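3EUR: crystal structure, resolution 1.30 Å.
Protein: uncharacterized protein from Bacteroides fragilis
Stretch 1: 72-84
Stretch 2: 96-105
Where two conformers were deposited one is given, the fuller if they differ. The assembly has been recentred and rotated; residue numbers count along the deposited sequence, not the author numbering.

Stretch 1 (72-84) SIYPDEELDEWKK
Stretch 2 96-105: GYDKELVIKN

The apolar centre of the contact is Tyr-97, the residue with the largest area covered by the other stretch (113 Å²). Its chi1 is p (63°) and its chi2 96°, and this places the ring beside the helix that begins at Leu-79. Leu-79, with chi1 t and chi2 p, sets CD1 3.3 Å from the centroid of the Tyr-97 ring and 5° off the ring normal, the signature of a CH-pi contact centred on the face; the closest pair is Leu-79 CD1 to Tyr-97 CD2 at 3.5 Å. One helical turn on, Trp-82 (chi1 t, chi2 83°) brings CZ3 to 3.7 Å from Tyr-97 CD2. The centroids of the tryptophan six-membered ring and the tyrosine ring lie 5.3 Å apart with planes at 59°, an oblique pairing. Trp-82 CZ2 also reaches to 3.9 Å from Gly-96 C.

Tyr-97 stands on the same sheet face as Tyr-74 (chi1 t, chi2 66°), whose CD2 meets Tyr-97 CB at 4.1 Å, near the plane of the Tyr-74 ring and at its edge. The Tyr-74 ring then leads away, and its OH accepts a 2.8 Å hydrogen bond from Glu-78 N. On the other face, Ile-73 (chi1 t, chi2 p) puts CG1 3.9 Å from CD1 of Ile-103 (chi1 m, chi2 t), joining strand to helix.

Between these two layers of side chains the strands run parallel, with Ile-73 opposite Gly-96 (CA to CA 5.1 Å) and Tyr-74 opposite Tyr-97 (CA to CA 4.5 Å). Phi/psi values of -133/126 at Ile-73, -99/119 at Tyr-74, -130/169 at Gly-96 and -124/160 at Tyr-97 keep both extended. The register is fixed by three backbone hydrogen bonds: Gly-96 N to Ser-72 O (2.9 Å, 174°), Tyr-74 N to Gly-96 O (3.0 Å, 157°) and Asp-98 N to Tyr-74 O (2.9 Å, 148°).

Past the strands, a type I turn from Asp-98 to Leu-101 redirects stretch 2 into its helix. Asp-98 (chi1 t) secures that start, with OD1 accepting from Val-102 N at 3.0 Å and OD2 from Ile-103 N at 2.8 Å. Leu-101, at phi/psi 59/40, occupies the N-cap position; its CD2 lies 3.4 Å from Asp-76 O, while its CD1 is 3.9 Å from Glu-77 CG.

Water 1 links Pro-75 O (2.7 Å), Asp-98 OD2 (2.7 Å) and Lys-104 N (2.8 Å), donating to the first two and accepting from the third. Water 2 donates to Asp-76 O and Asp-98 O, each at 2.7 Å.

At the polar edge, Lys-104 (chi1 m, chi2 t, chi3 105°, chi4 142°) extends to two carboxylates, forming salt bridges from NZ to Asp-76 OD1 (2.8 Å) and to Glu-77 OE2 (2.7 Å). Asp-76 has chi1 m; Glu-77 has chi1 m and chi2 p; its CA-to-CB bond points sideways, but its carboxylate comes near enough for OE2 to meet Lys-104 NZ. One ammonium thus ties consecutive acidic residues to the second helix.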

# COMPACT_ATOMS: atom_id res chain seq x y z
N SER A 72 2.61 -2.49 0.93
CA SER A 72 1.61 -2.66 1.96
C SER A 72 2.09 -2.05 3.26
O SER A 72 3.24 -2.26 3.68
CB SER A 72 1.30 -4.12 2.18
OG SER A 72 0.80 -4.40 3.49
N ILE A 73 1.23 -1.30 3.92
CA ILE A 73 1.58 -0.63 5.17
C ILE A 73 0.52 -0.85 6.22
O ILE A 73 -0.67 -0.54 5.99
CB ILE A 73 1.86 0.88 4.97
CG1 ILE A 73 2.32 1.56 6.26
CG2 ILE A 73 0.72 1.68 4.42
CD1 ILE A 73 3.67 1.01 6.83
N TYR A 74 0.95 -1.34 7.36
CA TYR A 74 0.11 -1.52 8.53
C TYR A 74 0.32 -0.39 9.48
O TYR A 74 1.44 -0.19 9.98
CB TYR A 74 0.49 -2.84 9.19
CG TYR A 74 -0.23 -3.11 10.49
CD1 TYR A 74 -1.57 -3.32 10.53
CD2 TYR A 74 0.45 -3.26 11.66
CE1 TYR A 74 -2.22 -3.57 11.72
CE2 TYR A 74 -0.22 -3.49 12.87
CZ TYR A 74 -1.54 -3.67 12.88
OH TYR A 74 -2.20 -3.92 14.07
N PRO A 75 -0.74 0.41 9.79
CA PRO A 75 -0.54 1.64 10.57
C PRO A 75 -0.92 1.52 12.04
O PRO A 75 -0.88 2.51 12.76
CB PRO A 75 -1.49 2.60 9.90
CG PRO A 75 -2.65 1.73 9.54
CD PRO A 75 -2.05 0.45 9.08
N ASP A 76 -1.37 0.37 12.45
CA ASP A 76 -1.91 0.17 13.82
C ASP A 76 -0.93 -0.57 14.75
O ASP A 76 0.24 -0.72 14.43
CB ASP A 76 -3.25 -0.55 13.74
CG ASP A 76 -4.33 0.27 13.05
OD1 ASP A 76 -4.31 1.50 13.19
OD2 ASP A 76 -5.14 -0.35 12.32
N GLU A 77 -1.39 -0.99 15.94
CA GLU A 77 -0.51 -1.40 17.08
C GLU A 77 -0.23 -2.87 17.23
O GLU A 77 0.65 -3.26 18.03
CB GLU A 77 -1.14 -0.96 18.43
CG GLU A 77 -1.27 0.54 18.55
CD GLU A 77 -2.50 1.07 17.85
OE1 GLU A 77 -3.30 0.27 17.30
OE2 GLU A 77 -2.66 2.31 17.82
N GLU A 78 -0.95 -3.74 16.53
CA GLU A 78 -0.88 -5.17 16.80
C GLU A 78 0.17 -5.84 15.97
O GLU A 78 -0.12 -6.65 15.07
CB GLU A 78 -2.25 -5.84 16.57
CG GLU A 78 -3.30 -5.26 17.41
CD GLU A 78 -2.97 -5.42 18.87
OE1 GLU A 78 -2.61 -6.56 19.26
OE2 GLU A 78 -3.00 -4.42 19.59
N LEU A 79 1.41 -5.54 16.32
CA LEU A 79 2.53 -6.05 15.56
C LEU A 79 2.54 -7.57 15.54
O LEU A 79 2.83 -8.18 14.54
CB LEU A 79 3.86 -5.45 16.05
CG LEU A 79 5.09 -5.93 15.26
CD1 LEU A 79 4.97 -5.58 13.78
CD2 LEU A 79 6.38 -5.37 15.83
N ASP A 80 2.25 -8.21 16.67
CA ASP A 80 2.28 -9.66 16.69
C ASP A 80 1.27 -10.29 15.70
O ASP A 80 1.55 -11.29 15.04
CB ASP A 80 2.13 -10.18 18.15
CG ASP A 80 3.41 -9.98 18.97
OD1 ASP A 80 4.40 -9.47 18.41
OD2 ASP A 80 3.48 -10.38 20.16
N GLU A 81 0.10 -9.70 15.62
CA GLU A 81 -0.93 -10.13 14.69
C GLU A 81 -0.60 -9.84 13.23
O GLU A 81 -0.88 -10.68 12.36
CB GLU A 81 -2.23 -9.43 15.01
CG GLU A 81 -3.42 -10.06 14.31
CD GLU A 81 -4.73 -9.43 14.73
OE1 GLU A 81 -4.68 -8.62 15.68
OE2 GLU A 81 -5.80 -9.73 14.09
N TRP A 82 -0.09 -8.65 12.94
CA TRP A 82 0.51 -8.41 11.63
C TRP A 82 1.56 -9.46 11.33
O TRP A 82 1.57 -10.04 10.23
CB TRP A 82 1.15 -7.05 11.57
CG TRP A 82 1.71 -6.77 10.22
CD1 TRP A 82 1.02 -6.30 9.14
CD2 TRP A 82 3.06 -6.94 9.82
NE1 TRP A 82 1.85 -6.20 8.06
CE2 TRP A 82 3.13 -6.53 8.47
CE3 TRP A 82 4.23 -7.35 10.46
CZ2 TRP A 82 4.32 -6.57 7.74
CZ3 TRP A 82 5.42 -7.42 9.72
CH2 TRP A 82 5.45 -6.99 8.38
N LYS A 83 2.44 -9.76 12.29
CA LYS A 83 3.45 -10.79 12.06
C LYS A 83 2.75 -12.13 11.80
O LYS A 83 3.22 -12.92 11.00
CB LYS A 83 4.49 -10.84 13.20
CG LYS A 83 5.43 -9.62 13.09
CD LYS A 83 6.78 -9.74 13.79
CE LYS A 83 7.69 -8.53 13.47
NZ LYS A 83 8.84 -8.77 12.52
N LYS A 84 1.59 -12.32 12.45
CA LYS A 84 0.74 -13.50 12.24
C LYS A 84 0.17 -13.57 10.82
O LYS A 84 0.04 -14.66 10.28
CB LYS A 84 -0.43 -13.52 13.23
CG LYS A 84 -1.60 -14.46 12.84
CD LYS A 84 -2.65 -14.58 13.95
CE LYS A 84 -3.77 -15.56 13.57
NZ LYS A 84 -4.74 -15.79 14.68
N GLY A 96 5.25 -3.80 5.08
CA GLY A 96 5.82 -3.17 6.24
C GLY A 96 4.80 -2.70 7.25
O GLY A 96 3.60 -2.67 6.99
N TYR A 97 5.30 -2.34 8.41
CA TYR A 97 4.51 -1.72 9.47
C TYR A 97 5.10 -0.38 9.88
O TYR A 97 6.27 -0.08 9.67
CB TYR A 97 4.34 -2.67 10.68
CG TYR A 97 5.62 -3.03 11.38
CD1 TYR A 97 6.04 -2.33 12.51
CD2 TYR A 97 6.40 -4.10 10.95
CE1 TYR A 97 7.22 -2.70 13.20
CE2 TYR A 97 7.55 -4.48 11.65
CZ TYR A 97 7.94 -3.77 12.76
OH TYR A 97 9.09 -4.18 13.42
N ASP A 98 4.25 0.42 10.50
CA ASP A 98 4.61 1.74 10.95
C ASP A 98 5.01 1.68 12.42
O ASP A 98 4.18 1.79 13.32
CB ASP A 98 3.38 2.64 10.76
CG ASP A 98 3.63 4.11 11.08
OD1 ASP A 98 4.68 4.45 11.68
OD2 ASP A 98 2.69 4.89 10.81
N LYS A 99 6.29 1.43 12.64
CA LYS A 99 6.76 1.11 13.99
C LYS A 99 6.40 2.17 14.99
O LYS A 99 5.94 1.84 16.09
CB LYS A 99 8.27 0.88 13.99
CG LYS A 99 8.78 0.45 15.41
CD LYS A 99 10.18 -0.07 15.42
CE LYS A 99 10.64 -0.26 16.90
NZ LYS A 99 12.12 -0.14 17.08
N GLU A 100 6.64 3.40 14.63
CA GLU A 100 6.44 4.53 15.52
C GLU A 100 4.99 5.07 15.55
O GLU A 100 4.72 6.05 16.24
CB GLU A 100 7.36 5.65 15.04
CG GLU A 100 8.80 5.17 14.55
CD GLU A 100 8.85 4.54 13.10
OE1 GLU A 100 7.81 4.47 12.42
OE2 GLU A 100 9.94 4.09 12.63
N LEU A 101 4.11 4.49 14.74
CA LEU A 101 2.72 4.94 14.61
C LEU A 101 2.61 6.39 14.14
O LEU A 101 1.75 7.16 14.58
CB LEU A 101 1.96 4.74 15.92
CG LEU A 101 2.06 3.32 16.47
CD1 LEU A 101 1.43 3.29 17.88
CD2 LEU A 101 1.41 2.28 15.55
N VAL A 102 3.46 6.78 13.22
CA VAL A 102 3.50 8.12 12.70
C VAL A 102 2.28 8.48 11.86
O VAL A 102 1.72 9.57 11.97
CB VAL A 102 4.84 8.38 12.01
CG1 VAL A 102 4.88 9.77 11.49
CG2 VAL A 102 6.04 8.11 12.96
N ILE A 103 1.85 7.56 11.01
CA ILE A 103 0.70 7.83 10.18
C ILE A 103 -0.52 8.17 11.04
O ILE A 103 -1.21 9.16 10.77
CB ILE A 103 0.39 6.67 9.20
CG1 ILE A 103 1.52 6.48 8.17
CG2 ILE A 103 -0.94 6.89 8.54
CD1 ILE A 103 1.48 5.17 7.42
N LYS A 104 -0.74 7.39 12.08
CA LYS A 104 -1.84 7.69 13.01
C LYS A 104 -1.57 8.96 13.79
O LYS A 104 -2.42 9.87 13.84
CB LYS A 104 -1.88 6.61 14.06
CG LYS A 104 -2.53 5.43 13.63
CD LYS A 104 -2.62 4.35 14.79
CE LYS A 104 -3.96 4.24 15.36
NZ LYS A 104 -4.27 2.79 15.69
N ASN A 105 -0.40 9.05 14.41
CA ASN A 105 -0.20 10.13 15.40
C ASN A 105 -0.12 11.50 14.75
O ASN A 105 -0.58 12.50 15.32
CB ASN A 105 1.05 9.93 16.25
CG ASN A 105 0.94 8.73 17.21
OD1 ASN A 105 -0.13 8.14 17.42
ND2 ASN A 105 2.08 8.36 17.78
O HOH W 1 0.44 4.87 12.35
O HOH W 2 2.90 -0.57 13.79
O HOH W 3 10.49 -6.14 12.28